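Side-chain contact in xylan esterase 1 (Thermoanaerobacterium sp. 'JW/SL YS485', PDB 3FCY), which probably hydrolyses carboxylic esters, removing acetyl groups from xylan as an alpha/beta-hydrolase esterase of carbohydrate esterase family 7: residues 249-252 and 253-256. Sequence-based numbering, arbitrary orientation.
Sequences AYQE and ITDY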
ATOM      1  N   ALA A 249       0.248 -14.923  -8.459  1.00 29.26           N
ATOM      2  CA  ALA A 249       0.366 -16.368  -8.661  1.00 28.57           C
ATOM      3  C   ALA A 249       1.326 -16.745  -9.791  1.00 26.94           C
ATOM      4  O   ALA A 249       1.954 -17.804  -9.751  1.00 27.61           O
ATOM      5  CB  ALA A 249      -1.013 -16.974  -8.923  1.00 28.40           C
ATOM      6  N   TYR A 250       1.445 -15.876 -10.790  1.00 26.04           N
ATOM      7  CA  TYR A 250       2.323 -16.123 -11.932  1.00 25.85           C
ATOM      8  C   TYR A 250       3.683 -15.423 -11.830  1.00 26.04           C
ATOM      9  O   TYR A 250       4.417 -15.332 -12.817  1.00 24.21           O
ATOM     10  CB  TYR A 250       1.630 -15.677 -13.220  1.00 25.16           C
ATOM     11  CG  TYR A 250       0.542 -16.612 -13.716  1.00 25.99           C
ATOM     12  CD1 TYR A 250       0.856 -17.884 -14.202  1.00 24.46           C
ATOM     13  CD2 TYR A 250      -0.794 -16.206 -13.745  1.00 25.43           C
ATOM     14  CE1 TYR A 250      -0.135 -18.731 -14.710  1.00 23.95           C
ATOM     15  CE2 TYR A 250      -1.798 -17.047 -14.251  1.00 25.01           C
ATOM     16  CZ  TYR A 250      -1.457 -18.307 -14.732  1.00 25.44           C
ATOM     17  OH  TYR A 250      -2.434 -19.137 -15.240  1.00 26.61           O
ATOM     18  N   GLN A 251       4.020 -14.938 -10.639  1.00 25.16           N
ATOM     19  CA  GLN A 251       5.287 -14.235 -10.419  1.00 25.80           C
ATOM     20  C   GLN A 251       6.530 -15.018 -10.853  1.00 25.32           C
ATOM     21  O   GLN A 251       7.496 -14.438 -11.352  1.00 25.04           O
ATOM     22  CB  GLN A 251       5.424 -13.869  -8.935  1.00 25.53           C
ATOM     23  CG  GLN A 251       6.739 -13.180  -8.569  1.00 27.78           C
ATOM     24  CD  GLN A 251       6.903 -11.831  -9.241  1.00 28.20           C
ATOM     25  OE1 GLN A 251       6.025 -10.974  -9.158  1.00 31.28           O
ATOM     26  NE2 GLN A 251       8.031 -11.632  -9.907  1.00 30.12           N
ATOM     27  N   GLU A 252       6.501 -16.333 -10.661  1.00 24.35           N
ATOM     28  CA  GLU A 252       7.641 -17.176 -11.002  1.00 24.20           C
ATOM     29  C   GLU A 252       8.061 -17.112 -12.468  1.00 24.34           C
ATOM     30  O   GLU A 252       9.230 -17.326 -12.787  1.00 25.20           O
ATOM     31  CB  GLU A 252       7.357 -18.620 -10.593  1.00 23.76           C
ATOM     32  CG  GLU A 252       6.241 -19.301 -11.367  1.00 22.53           C
ATOM     33  CD  GLU A 252       5.733 -20.532 -10.650  1.00 22.46           C
ATOM     34  OE1 GLU A 252       4.925 -20.380  -9.709  1.00 22.04           O
ATOM     35  OE2 GLU A 252       6.153 -21.649 -11.012  1.00 24.71           O
ATOM     36  N   ILE A 253       7.125 -16.816 -13.361  1.00 24.29           N
ATOM     37  CA  ILE A 253       7.471 -16.713 -14.776  1.00 25.97           C
ATOM     38  C   ILE A 253       8.386 -15.503 -14.956  1.00 24.63           C
ATOM     39  O   ILE A 253       9.345 -15.545 -15.727  1.00 23.28           O
ATOM     40  CB  ILE A 253       6.221 -16.545 -15.651  1.00 27.35           C
ATOM     41  CG1 ILE A 253       5.415 -17.845 -15.641  1.00 28.96           C
ATOM     42  CG2 ILE A 253       6.625 -16.162 -17.068  1.00 27.17           C
ATOM     43  CD1 ILE A 253       4.078 -17.737 -16.329  1.00 30.78           C
ATOM     44  N   THR A 254       8.077 -14.427 -14.238  1.00 25.76           N
ATOM     45  CA  THR A 254       8.892 -13.216 -14.286  1.00 25.83           C
ATOM     46  C   THR A 254      10.239 -13.512 -13.620  1.00 24.94           C
ATOM     47  O   THR A 254      11.290 -13.141 -14.145  1.00 24.85           O
ATOM     48  CB  THR A 254       8.197 -12.041 -13.556  1.00 27.67           C
ATOM     49  OG1 THR A 254       7.123 -11.548 -14.364  1.00 28.39           O
ATOM     50  CG2 THR A 254       9.188 -10.900 -13.280  1.00 27.62           C
ATOM     51  N   ASP A 255      10.206 -14.195 -12.474  1.00 23.55           N
ATOM     52  CA  ASP A 255      11.440 -14.536 -11.765  1.00 24.33           C
ATOM     53  C   ASP A 255      12.354 -15.348 -12.673  1.00 25.76           C
ATOM     54  O   ASP A 255      13.567 -15.124 -12.718  1.00 24.66           O
ATOM     55  CB  ASP A 255      11.156 -15.366 -10.507  1.00 26.92           C
ATOM     56  CG  ASP A 255      10.414 -14.586  -9.431  1.00 30.15           C
ATOM     57  OD1 ASP A 255      10.327 -13.344  -9.527  1.00 31.28           O
ATOM     58  OD2 ASP A 255       9.926 -15.228  -8.478  1.00 33.36           O
ATOM     59  N   TYR A 256      11.769 -16.305 -13.388  1.00 24.37           N
ATOM     60  CA  TYR A 256      12.548 -17.143 -14.285  1.00 25.24           C
ATOM     61  C   TYR A 256      13.337 -16.324 -15.302  1.00 24.33           C
ATOM     62  O   TYR A 256      14.550 -16.482 -15.428  1.00 24.21           O
ATOM     63  CB  TYR A 256      11.656 -18.127 -15.039  1.00 25.82           C
ATOM     64  CG  TYR A 256      12.468 -18.999 -15.960  1.00 25.41           C
ATOM     65  CD1 TYR A 256      13.161 -20.106 -15.470  1.00 24.75           C
ATOM     66  CD2 TYR A 256      12.620 -18.667 -17.304  1.00 25.38           C
ATOM     67  CE1 TYR A 256      13.989 -20.858 -16.296  1.00 25.07           C
ATOM     68  CE2 TYR A 256      13.448 -19.412 -18.140  1.00 26.67           C
ATOM     69  CZ  TYR A 256      14.128 -20.504 -17.631  1.00 26.31           C
ATOM     70  OH  TYR A 256      14.949 -21.236 -18.457  1.00 27.74           O
TER
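Gln251 and Asp255, four residues apart on the first turn of helix 251-260, join side chains along the helix surface: NE2 of Gln251 donates to OD1 of Asp255 at 2.9 Å. The oxygen is met from above the carboxylate plane, while it lies close to the amide plane of Gln251. With CG anti to the backbone N (chi1 178°) and a bend at chi2, the amide also passes CG2 of Thr254, NE2 lying 3.6 Å from it. Asp255 N donates to Gln251 O at 2.9 Å. An alanine in place of Asp255 would probably keep this backbone bond but leave the Gln251 amide without its carboxylate partner, freer to turn. Ile253 runs its CG1-CD1 branch alongside Tyr250, the two CD1 atoms 3.9 Å apart, and its N bonds to Tyr250 O at 3.1 Å. Glu252 has CG between its backbone N and carbonyl carbon (chi1 67°), which sets CG 3.3 Å from Ile253 N. Glu252 O accepts from Tyr256 N at 2.8 Å; in its buried carboxylate, OE1 bonds to the hydroxyl of Tyr117, predicted to bind substrate, and OE2 to Ile165 N. Thr254 touches Asp324 of a second subunit, whereas Tyr250 and Ile253 pack on helix 237-242.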